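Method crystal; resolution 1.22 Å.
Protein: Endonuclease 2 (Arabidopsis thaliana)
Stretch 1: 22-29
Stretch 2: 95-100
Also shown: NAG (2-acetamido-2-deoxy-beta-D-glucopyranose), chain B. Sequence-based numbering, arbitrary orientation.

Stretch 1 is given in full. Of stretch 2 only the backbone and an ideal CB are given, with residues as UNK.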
# COMPACT_ATOMS: atom_id res chain seq x y z
N ALA A 22 6.50 5.64 18.37
CA ALA A 22 7.70 4.81 18.31
C ALA A 22 7.74 3.83 19.48
O ALA A 22 8.10 2.66 19.32
CB ALA A 22 8.95 5.68 18.29
N LYS A 23 7.36 4.32 20.66
CA LYS A 23 7.32 3.50 21.86
C LYS A 23 6.28 2.39 21.74
O LYS A 23 6.56 1.24 22.03
CB LYS A 23 7.05 4.40 23.08
CG LYS A 23 7.00 3.64 24.39
CD LYS A 23 7.01 4.61 25.57
CE LYS A 23 7.07 3.87 26.89
NZ LYS A 23 5.76 3.29 27.26
N ALA A 24 5.07 2.73 21.30
CA ALA A 24 4.01 1.74 21.15
C ALA A 24 4.39 0.67 20.14
O ALA A 24 4.15 -0.52 20.35
CB ALA A 24 2.70 2.40 20.76
N VAL A 25 4.99 1.08 19.03
CA VAL A 25 5.41 0.12 18.02
C VAL A 25 6.48 -0.83 18.58
O VAL A 25 6.39 -2.04 18.38
CB VAL A 25 5.86 0.84 16.74
CG1 VAL A 25 6.62 -0.09 15.80
CG2 VAL A 25 4.65 1.44 16.05
N LYS A 26 7.48 -0.29 19.29
CA LYS A 26 8.50 -1.15 19.89
C LYS A 26 7.85 -2.17 20.85
O LYS A 26 8.25 -3.34 20.89
CB LYS A 26 9.58 -0.33 20.59
CG LYS A 26 10.49 0.48 19.65
CD LYS A 26 11.34 -0.31 18.64
CE LYS A 26 12.21 0.62 17.80
NZ LYS A 26 13.14 -0.07 16.87
N GLU A 27 6.85 -1.73 21.61
CA GLU A 27 6.17 -2.59 22.58
C GLU A 27 5.30 -3.66 21.91
O GLU A 27 5.20 -4.78 22.41
CB GLU A 27 5.33 -1.75 23.53
CG GLU A 27 6.18 -0.89 24.46
CD GLU A 27 5.43 0.21 25.18
OE1 GLU A 27 4.27 0.50 24.84
OE2 GLU A 27 6.02 0.82 26.10
N LEU A 28 4.66 -3.32 20.80
CA LEU A 28 3.74 -4.24 20.13
C LEU A 28 4.43 -5.25 19.22
O LEU A 28 3.88 -6.31 18.94
CB LEU A 28 2.69 -3.45 19.35
CG LEU A 28 1.61 -2.81 20.21
CD1 LEU A 28 0.81 -1.80 19.41
CD2 LEU A 28 0.71 -3.88 20.79
N LEU A 29 5.62 -4.94 18.72
CA LEU A 29 6.31 -5.88 17.86
C LEU A 29 6.83 -7.07 18.66
O LEU A 29 7.31 -6.91 19.77
CB LEU A 29 7.48 -5.22 17.15
CG LEU A 29 7.17 -4.23 16.03
CD1 LEU A 29 8.43 -3.49 15.60
CD2 LEU A 29 6.54 -4.93 14.85
N UNK A 95 -9.15 -0.33 16.67
CA UNK A 95 -8.62 -1.23 17.69
C UNK A 95 -7.39 -0.64 18.38
O UNK A 95 -7.26 -0.72 19.61
CB UNK A 95 -8.27 -2.58 17.07
N UNK A 96 -6.47 -0.06 17.60
CA UNK A 96 -5.24 0.45 18.19
C UNK A 96 -5.45 1.66 19.09
O UNK A 96 -4.63 1.93 19.94
CB UNK A 96 -4.25 0.81 17.08
N UNK A 97 -6.56 2.39 18.91
CA UNK A 97 -6.89 3.49 19.81
C UNK A 97 -7.05 3.02 21.25
O UNK A 97 -6.94 3.82 22.17
CB UNK A 97 -8.17 4.18 19.35
N UNK A 98 -7.34 1.73 21.44
CA UNK A 98 -7.50 1.18 22.78
C UNK A 98 -6.18 0.76 23.44
O UNK A 98 -6.17 0.32 24.59
CB UNK A 98 -8.44 -0.02 22.72
N UNK A 99 -5.05 0.92 22.74
CA UNK A 99 -3.77 0.48 23.27
C UNK A 99 -3.42 1.26 24.51
O UNK A 99 -3.42 2.49 24.48
CB UNK A 99 -2.67 0.63 22.22
N UNK A 100 -3.10 0.51 25.57
CA UNK A 100 -2.84 1.04 26.91
C UNK A 100 -3.72 2.23 27.29
O UNK A 100 -4.27 2.29 28.40
CB UNK A 100 -1.37 1.45 27.02
C1 NAG B . -11.67 -6.43 12.26
C2 NAG B . -12.14 -7.28 11.04
C3 NAG B . -12.76 -8.58 11.56
C4 NAG B . -11.77 -9.28 12.49
C5 NAG B . -11.18 -8.31 13.52
C6 NAG B . -10.01 -8.91 14.27
C7 NAG B . -12.72 -5.82 9.15
C8 NAG B . -13.80 -5.18 8.34
N2 NAG B . -13.09 -6.61 10.16
O3 NAG B . -13.16 -9.40 10.46
O4 NAG B . -12.36 -10.31 13.26
O5 NAG B . -10.70 -7.11 12.96
O6 NAG B . -9.03 -9.33 13.34
O7 NAG B . -11.53 -5.61 8.90

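Stretch 1 is helical up to Leu28, and its side facing stretch 2 offers a short apolar patch, Ala24 and Leu28, bordered by the carboxylate of Glu27. Lys23, one turn before Glu27, already holds that acid through a salt bridge, NZ of Lys23 to OE2 of Glu27 at 2.7 Å, which leaves OE1 available to a partner from across the gap.

Position 95 is helical and lies out of reach of stretch 1, so many side chains would serve. It is Gln95, which turns to the sugar instead: its NE2 donates to O5 of NAG at 3.0 Å.

Position 96, also helical, directs its CA-to-CB bond toward stretch 1, but no atom of the helix lies within 5.5 Å of the ideal CB. A side chain must extend to make contact, and the methyls of Leu28 invite something apolar; leucine, isoleucine or methionine are all reasonable. The residue is Leu96, in the m, t rotamer, and its CD2 meets CD1 of Leu28 at 4.1 Å.

Positions 97 and 98 are the middle of a type I turn running from 96 to 99, closed by the amide N of 99 bonding to O of Leu96 at 3.0 Å. Neither reaches the helix, so stretch 1 does not choose; small polar residues are common in turns, but many would serve. They are Leu97 and Ser98.

Position 99 is the one to design around. The chain has turned extended, with phi/psi of -64/128, and CA-to-CB points toward the helix; the ideal CB is 5.1 Å from CD1 of Leu28. Beyond it lie the apolar patch and, farther out, the free OE1. A long apolar side chain would use the first, but a flat one ending in a donor would use both. Tyr99 does so. With chi1 at t, its ring receives CD1 of Leu28 over one face, a CH-pi contact 4.3 Å from the ring centroid, while CE2 packs against CB of Ala24 at 3.7 Å. Its OH donates to OE1 of Glu27 at a short 2.5 Å.

At position 100 CA-to-CB again points toward stretch 1. Phi is +36°, where glycine or asparagine would be most at ease, yet the acid of Glu27 favours a long cation, lysine or arginine, although the nearby amine of Lys23 would repel a second cation. Lys100 stretches out, and its NZ forms a salt bridge with OE1 of Glu27 at 3.4 Å, the hydrogen bond weak. Its NZ also sits 4.4 Å from NZ of Lys23.

Stretch 2, residues 95-100: QLLSYK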
# COMPACT_ATOMS: atom_id res chain seq x y z
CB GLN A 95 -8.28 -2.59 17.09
CG GLN A 95 -9.49 -3.35 16.60
CD GLN A 95 -9.12 -4.61 15.87
OE1 GLN A 95 -8.07 -5.19 16.12
NE2 GLN A 95 -9.98 -5.03 14.95
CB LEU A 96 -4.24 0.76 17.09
CG LEU A 96 -3.64 -0.48 16.43
CD1 LEU A 96 -2.95 -0.09 15.14
CD2 LEU A 96 -2.67 -1.23 17.34
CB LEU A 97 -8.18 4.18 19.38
CG LEU A 97 -8.08 5.03 18.12
CD1 LEU A 97 -9.47 5.43 17.65
CD2 LEU A 97 -7.22 6.25 18.38
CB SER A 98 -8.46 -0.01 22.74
OG SER A 98 -7.83 -1.16 22.21
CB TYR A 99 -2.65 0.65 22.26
CG TYR A 99 -1.30 0.21 22.79
CD1 TYR A 99 -1.06 -1.13 23.07
CD2 TYR A 99 -0.28 1.13 23.05
CE1 TYR A 99 0.16 -1.55 23.56
CE2 TYR A 99 0.95 0.71 23.56
CZ TYR A 99 1.16 -0.64 23.80
OH TYR A 99 2.36 -1.10 24.30
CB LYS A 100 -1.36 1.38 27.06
CG LYS A 100 -0.47 0.16 27.13
CD LYS A 100 0.95 0.56 27.46
CE LYS A 100 1.83 -0.65 27.75
NZ LYS A 100 3.22 -0.20 28.05
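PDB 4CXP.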